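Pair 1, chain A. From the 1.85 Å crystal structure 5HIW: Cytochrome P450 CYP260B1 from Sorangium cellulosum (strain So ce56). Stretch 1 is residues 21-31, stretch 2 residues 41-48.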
# COMPACT_ATOMS: atom_id res chain seq x y z
N HIS A 21 -0.83 -14.78 15.51
CA HIS A 21 -1.16 -14.08 16.78
C HIS A 21 -2.49 -13.37 16.70
O HIS A 21 -3.34 -13.54 17.59
CB HIS A 21 -0.01 -13.10 17.05
CG HIS A 21 -0.11 -12.29 18.28
ND1 HIS A 21 -0.13 -10.89 18.25
CD2 HIS A 21 -0.06 -12.64 19.59
CE1 HIS A 21 -0.15 -10.45 19.49
NE2 HIS A 21 -0.12 -11.48 20.32
N LEU A 22 -2.73 -12.62 15.63
CA LEU A 22 -4.02 -12.01 15.45
C LEU A 22 -5.16 -12.97 15.26
O LEU A 22 -6.26 -12.73 15.79
CB LEU A 22 -4.04 -11.02 14.28
CG LEU A 22 -3.12 -9.81 14.47
CD1 LEU A 22 -3.28 -8.93 13.25
CD2 LEU A 22 -3.41 -8.99 15.73
N ALA A 23 -4.97 -14.00 14.45
CA ALA A 23 -6.07 -14.93 14.25
C ALA A 23 -6.40 -15.69 15.59
O ALA A 23 -7.58 -15.91 15.85
CB ALA A 23 -5.72 -15.92 13.17
N ALA A 24 -5.37 -16.04 16.37
CA ALA A 24 -5.58 -16.62 17.74
C ALA A 24 -6.37 -15.67 18.66
O ALA A 24 -7.37 -16.06 19.28
CB ALA A 24 -4.26 -17.02 18.37
N ALA A 25 -6.03 -14.40 18.64
CA ALA A 25 -6.72 -13.42 19.44
C ALA A 25 -8.14 -13.24 18.96
O ALA A 25 -9.03 -13.05 19.76
CB ALA A 25 -5.98 -12.07 19.44
N ALA A 26 -8.35 -13.28 17.65
CA ALA A 26 -9.71 -13.13 17.07
C ALA A 26 -10.64 -14.30 17.47
O ALA A 26 -11.83 -14.12 17.56
CB ALA A 26 -9.61 -13.15 15.55
N ARG A 27 -10.10 -15.51 17.52
CA ARG A 27 -10.85 -16.63 18.11
C ARG A 27 -11.34 -16.26 19.52
O ARG A 27 -12.49 -16.49 19.84
CB ARG A 27 -10.02 -17.93 18.09
CG ARG A 27 -9.97 -18.53 16.68
CD ARG A 27 -9.44 -19.96 16.54
NE ARG A 27 -8.19 -20.13 17.26
CZ ARG A 27 -6.97 -19.93 16.77
NH1 ARG A 27 -6.79 -19.55 15.51
NH2 ARG A 27 -5.91 -20.14 17.57
N GLU A 28 -10.51 -15.63 20.35
CA GLU A 28 -11.03 -15.20 21.66
C GLU A 28 -12.04 -14.06 21.64
O GLU A 28 -13.04 -14.16 22.32
CB GLU A 28 -9.91 -14.89 22.66
CG GLU A 28 -8.85 -15.98 22.75
CD GLU A 28 -9.47 -17.24 23.29
OE1 GLU A 28 -9.99 -17.17 24.44
OE2 GLU A 28 -9.57 -18.24 22.52
N HIS A 29 -11.74 -12.92 21.01
CA HIS A 29 -12.70 -11.81 20.84
C HIS A 29 -12.44 -11.16 19.45
O HIS A 29 -11.33 -10.78 19.18
CB HIS A 29 -12.52 -10.67 21.88
CG HIS A 29 -12.51 -11.12 23.31
ND1 HIS A 29 -11.39 -11.63 23.91
CD2 HIS A 29 -13.49 -11.15 24.25
CE1 HIS A 29 -11.68 -12.01 25.15
NE2 HIS A 29 -12.95 -11.70 25.38
N SER A 30 -13.49 -10.89 18.71
CA SER A 30 -13.37 -10.11 17.49
C SER A 30 -13.04 -8.64 17.71
O SER A 30 -12.13 -8.10 17.04
CB SER A 30 -14.66 -10.26 16.66
OG SER A 30 -14.52 -9.58 15.40
N VAL A 31 -13.75 -8.00 18.64
CA VAL A 31 -13.64 -6.57 18.94
C VAL A 31 -13.05 -6.37 20.35
O VAL A 31 -13.51 -6.99 21.32
CB VAL A 31 -15.04 -5.88 18.81
CG1 VAL A 31 -14.93 -4.39 18.98
CG2 VAL A 31 -15.67 -6.19 17.47
N VAL A 41 -10.50 -2.23 18.00
CA VAL A 41 -10.06 -2.95 16.80
C VAL A 41 -11.09 -4.00 16.52
O VAL A 41 -11.59 -4.66 17.45
CB VAL A 41 -8.67 -3.56 17.02
CG1 VAL A 41 -8.26 -4.44 15.90
CG2 VAL A 41 -7.64 -2.49 17.19
N VAL A 42 -11.42 -4.19 15.25
CA VAL A 42 -12.16 -5.34 14.75
C VAL A 42 -11.24 -6.29 14.07
O VAL A 42 -10.50 -5.94 13.08
CB VAL A 42 -13.23 -4.91 13.76
CG1 VAL A 42 -14.14 -6.05 13.40
CG2 VAL A 42 -14.04 -3.77 14.39
N LEU A 43 -11.26 -7.49 14.56
CA LEU A 43 -10.41 -8.55 14.02
C LEU A 43 -11.05 -9.51 13.02
O LEU A 43 -10.44 -9.74 11.98
CB LEU A 43 -9.76 -9.36 15.12
CG LEU A 43 -8.75 -8.67 16.05
CD1 LEU A 43 -8.30 -9.62 17.17
CD2 LEU A 43 -7.53 -8.18 15.25
N ARG A 44 -12.22 -10.08 13.30
CA ARG A 44 -12.72 -11.19 12.45
C ARG A 44 -13.07 -10.65 11.07
O ARG A 44 -13.69 -9.58 10.91
CB ARG A 44 -13.95 -11.89 12.99
CG ARG A 44 -13.56 -12.70 14.24
CD ARG A 44 -14.77 -13.31 14.90
NE ARG A 44 -14.35 -13.84 16.19
CZ ARG A 44 -15.16 -14.44 17.08
NH1 ARG A 44 -16.46 -14.64 16.82
NH2 ARG A 44 -14.63 -14.83 18.23
N GLY A 45 -12.66 -11.44 10.10
CA GLY A 45 -12.88 -11.11 8.69
C GLY A 45 -14.31 -10.76 8.36
O GLY A 45 -14.55 -9.80 7.67
N ALA A 46 -15.28 -11.54 8.84
CA ALA A 46 -16.69 -11.26 8.58
C ALA A 46 -17.16 -9.97 9.18
O ALA A 46 -17.98 -9.29 8.58
CB ALA A 46 -17.58 -12.43 9.06
N ASP A 47 -16.64 -9.60 10.36
CA ASP A 47 -16.98 -8.33 10.95
C ASP A 47 -16.30 -7.17 10.22
O ASP A 47 -16.93 -6.12 10.02
CB ASP A 47 -16.56 -8.30 12.41
CG ASP A 47 -17.33 -9.35 13.27
OD1 ASP A 47 -18.47 -9.65 12.89
OD2 ASP A 47 -16.83 -9.80 14.32
N VAL A 48 -15.09 -7.39 9.78
CA VAL A 48 -14.41 -6.34 9.05
C VAL A 48 -15.15 -6.06 7.69
O VAL A 48 -15.45 -4.93 7.37
CB VAL A 48 -12.92 -6.68 8.78
CG1 VAL A 48 -12.32 -5.65 7.79
CG2 VAL A 48 -12.13 -6.65 10.09

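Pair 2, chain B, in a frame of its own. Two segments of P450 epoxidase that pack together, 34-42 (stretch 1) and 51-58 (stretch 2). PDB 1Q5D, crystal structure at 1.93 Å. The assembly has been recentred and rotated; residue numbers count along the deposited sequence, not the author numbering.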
# COMPACT_ATOMS: atom_id res chain seq x y z
N ARG B 34 -16.63 -0.77 18.00
CA ARG B 34 -17.90 -0.15 18.38
C ARG B 34 -18.77 0.09 17.17
O ARG B 34 -19.96 -0.19 17.20
CB ARG B 34 -17.68 1.17 19.11
CG ARG B 34 -17.24 1.01 20.53
CD ARG B 34 -17.39 2.29 21.35
NE ARG B 34 -16.19 3.10 21.29
CZ ARG B 34 -15.05 2.80 21.91
NH1 ARG B 34 -14.97 1.70 22.66
NH2 ARG B 34 -14.00 3.60 21.80
N LEU B 35 -18.18 0.60 16.09
CA LEU B 35 -18.91 0.79 14.84
C LEU B 35 -19.38 -0.54 14.24
O LEU B 35 -20.55 -0.70 13.92
CB LEU B 35 -18.06 1.55 13.81
CG LEU B 35 -17.83 3.04 14.14
CD1 LEU B 35 -16.82 3.67 13.18
CD2 LEU B 35 -19.16 3.79 14.12
N ARG B 36 -18.45 -1.47 14.07
CA ARG B 36 -18.75 -2.76 13.44
C ARG B 36 -19.90 -3.50 14.14
O ARG B 36 -20.79 -4.05 13.50
CB ARG B 36 -17.49 -3.63 13.42
CG ARG B 36 -17.63 -4.95 12.64
CD ARG B 36 -16.32 -5.75 12.54
NE ARG B 36 -15.80 -6.13 13.85
CZ ARG B 36 -14.79 -5.54 14.47
NH1 ARG B 36 -14.17 -4.51 13.91
NH2 ARG B 36 -14.40 -5.97 15.67
N GLU B 37 -19.86 -3.51 15.47
CA GLU B 37 -20.86 -4.23 16.23
C GLU B 37 -22.24 -3.56 16.17
O GLU B 37 -23.27 -4.23 16.16
CB GLU B 37 -20.38 -4.47 17.66
CG GLU B 37 -19.51 -5.72 17.77
CD GLU B 37 -18.78 -5.84 19.09
OE1 GLU B 37 -17.99 -6.80 19.24
OE2 GLU B 37 -19.01 -4.99 19.98
N ALA B 38 -22.26 -2.23 16.06
CA ALA B 38 -23.53 -1.49 16.04
C ALA B 38 -24.22 -1.49 14.67
O ALA B 38 -25.45 -1.46 14.59
CB ALA B 38 -23.30 -0.05 16.53
N THR B 39 -23.44 -1.54 13.59
CA THR B 39 -24.02 -1.41 12.25
C THR B 39 -23.07 -1.94 11.16
O THR B 39 -21.84 -1.89 11.31
CB THR B 39 -24.39 0.07 11.97
OG1 THR B 39 -25.04 0.15 10.71
CG2 THR B 39 -23.12 0.93 11.78
N PRO B 40 -23.65 -2.47 10.08
CA PRO B 40 -22.87 -2.92 8.92
C PRO B 40 -22.49 -1.76 8.00
O PRO B 40 -21.58 -1.91 7.18
CB PRO B 40 -23.85 -3.82 8.18
CG PRO B 40 -25.19 -3.15 8.45
CD PRO B 40 -25.09 -2.74 9.90
N ILE B 41 -23.19 -0.63 8.13
CA ILE B 41 -22.98 0.51 7.24
C ILE B 41 -23.39 1.82 7.91
O ILE B 41 -24.36 1.88 8.67
CB ILE B 41 -23.74 0.31 5.90
CG1 ILE B 41 -23.26 1.30 4.83
CG2 ILE B 41 -25.26 0.43 6.13
CD1 ILE B 41 -23.82 1.05 3.45
N PHE B 42 -22.63 2.87 7.63
CA PHE B 42 -23.00 4.20 8.09
C PHE B 42 -22.49 5.24 7.12
O PHE B 42 -21.57 4.96 6.33
CB PHE B 42 -22.48 4.45 9.50
CG PHE B 42 -20.98 4.54 9.61
CD1 PHE B 42 -20.32 5.75 9.40
CD2 PHE B 42 -20.22 3.42 9.95
CE1 PHE B 42 -18.95 5.85 9.52
CE2 PHE B 42 -18.84 3.51 10.07
CZ PHE B 42 -18.20 4.74 9.85
N VAL B 51 -19.74 3.81 4.64
CA VAL B 51 -18.64 3.03 5.21
C VAL B 51 -19.15 1.64 5.58
O VAL B 51 -20.10 1.51 6.36
CB VAL B 51 -18.07 3.70 6.48
CG1 VAL B 51 -17.01 2.83 7.15
CG2 VAL B 51 -17.46 5.07 6.14
N LEU B 52 -18.52 0.61 5.02
CA LEU B 52 -18.88 -0.77 5.36
C LEU B 52 -17.91 -1.35 6.38
O LEU B 52 -16.68 -1.32 6.17
CB LEU B 52 -18.93 -1.63 4.09
CG LEU B 52 -20.08 -1.30 3.14
CD1 LEU B 52 -19.83 -1.85 1.75
CD2 LEU B 52 -21.40 -1.84 3.71
N THR B 53 -18.46 -1.91 7.46
CA THR B 53 -17.67 -2.33 8.61
C THR B 53 -17.41 -3.83 8.76
O THR B 53 -16.58 -4.21 9.56
CB THR B 53 -18.35 -1.87 9.91
OG1 THR B 53 -19.69 -2.39 9.94
CG2 THR B 53 -18.52 -0.35 9.94
N ARG B 54 -18.14 -4.68 8.03
CA ARG B 54 -18.05 -6.11 8.29
C ARG B 54 -17.42 -6.92 7.15
O ARG B 54 -17.60 -6.60 5.98
CB ARG B 54 -19.43 -6.67 8.66
CG ARG B 54 -19.96 -6.09 9.98
CD ARG B 54 -21.46 -6.32 10.23
NE ARG B 54 -21.90 -5.59 11.42
CZ ARG B 54 -23.15 -5.57 11.86
NH1 ARG B 54 -24.10 -6.24 11.21
NH2 ARG B 54 -23.45 -4.87 12.95
N TYR B 55 -16.66 -7.95 7.50
CA TYR B 55 -15.95 -8.73 6.48
C TYR B 55 -16.80 -9.12 5.27
O TYR B 55 -16.44 -8.82 4.13
CB TYR B 55 -15.32 -9.99 7.09
CG TYR B 55 -14.48 -10.74 6.09
CD1 TYR B 55 -13.10 -10.55 6.04
CD2 TYR B 55 -15.06 -11.62 5.16
CE1 TYR B 55 -12.31 -11.24 5.12
CE2 TYR B 55 -14.28 -12.30 4.23
CZ TYR B 55 -12.91 -12.12 4.22
OH TYR B 55 -12.12 -12.78 3.30
N HIS B 56 -17.94 -9.76 5.50
CA HIS B 56 -18.69 -10.32 4.36
C HIS B 56 -19.22 -9.27 3.41
O HIS B 56 -19.26 -9.49 2.20
CB HIS B 56 -19.78 -11.28 4.83
CG HIS B 56 -19.26 -12.63 5.21
ND1 HIS B 56 -19.16 -13.05 6.52
CD2 HIS B 56 -18.76 -13.64 4.44
CE1 HIS B 56 -18.64 -14.27 6.54
NE2 HIS B 56 -18.39 -14.64 5.30
N ASP B 57 -19.62 -8.12 3.96
CA ASP B 57 -20.09 -7.03 3.12
C ASP B 57 -18.92 -6.39 2.37
O ASP B 57 -19.01 -6.11 1.18
CB ASP B 57 -20.82 -5.99 3.97
CG ASP B 57 -21.92 -6.60 4.82
OD1 ASP B 57 -22.79 -7.28 4.23
OD2 ASP B 57 -21.99 -6.48 6.06
N VAL B 58 -17.82 -6.17 3.08
CA VAL B 58 -16.60 -5.66 2.45
C VAL B 58 -16.10 -6.59 1.33
O VAL B 58 -15.86 -6.16 0.19
CB VAL B 58 -15.50 -5.47 3.50
CG1 VAL B 58 -14.16 -5.27 2.85
CG2 VAL B 58 -15.83 -4.29 4.41
O HOH W 1 -20.60 -4.15 6.46

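The sharpest difference lies where the helix of stretch 1 gives way to the strand, at A:Ser30 and B:Pro40, two positions that superpose. In pair 1 the serine fills the gap before the second helix directly: A:Ser30 OG donates to A:Asp47 OD2 at 2.6 Å and accepts from A:Arg44 N at 3.2 Å. Proline offers no hydroxyl, and pair 2 uses a water instead. Water 1 accepts from B:Arg54 N at 3.0 Å and donates to B:Asp57 OD2 at 2.7 Å and to B:Pro40 O at 2.5 Å. In both pairs a polar atom sits between the backbone N at the N-cap position and the aspartate three residues on; a side chain supplies it in one, a water in the other.

Around this point the frames agree to 0.6 Å over 14 central residues. A helix ends, the chain turns into a strand, and an antiparallel partner strand leads through a short link into another helix. A:Val31 with A:Val42 and B:Ile41 with B:Leu52 are matching non-hydrogen-bonded bridges. The turn is tied down by the same backbone bond, A:Leu43 N to A:Ser30 O at 2.7 Å and B:Thr53 N to B:Pro40 O at 3.1 Å.

The shared clamp is arginine. A:Arg44 and B:Arg54 share an m, t, t, t chain that starts sideways and brings its end nearer to the first helix. NE and NH2 of A:Arg44 both donate to A:Ala26 O, at 2.9 and 3.0 Å; NE and NH2 of B:Arg54 both donate to B:Arg36 O, each at 2.8 Å. The last turn of helix thus finds a donor for a carbonyl near its end. In pair 2 B:Pro40 N also lies over one face of the guanidinium, 3.6 Å from B:Arg54 CZ.

The neighbouring position is solved differently. A:Leu43 packs against two alanines and A:Leu22, its CB 3.8 Å from A:Ala26 CB, its CD1 4.1 Å from A:Ala25 CB and its CD2 4.2 Å from A:Leu22 CD2. Its match, B:Thr53, is shorter and polar: OG1 donates to B:Thr39 O at 2.6 Å, while CG2 sits 4.3 Å from B:Leu35 CB. At the position of A:Ala26 pair 2 has B:Arg36, whose CB lies 4.0 Å from B:Thr53 CB and whose CG lies 3.7 Å from B:Arg54 CG, so here the helix brings more of the side chain to the contact; B:Leu35, matching A:Ala25, adds little.

On the sheet, A:Val31 CG2 meets A:Val42 CG2 at 4.2 Å, and the longer B:Ile41 CD1 reaches B:Leu52 CD2 at 3.8 Å. In pair 2 B:Val51 CB lies over the face of the B:Phe42 ring, 3.7 Å from its centroid.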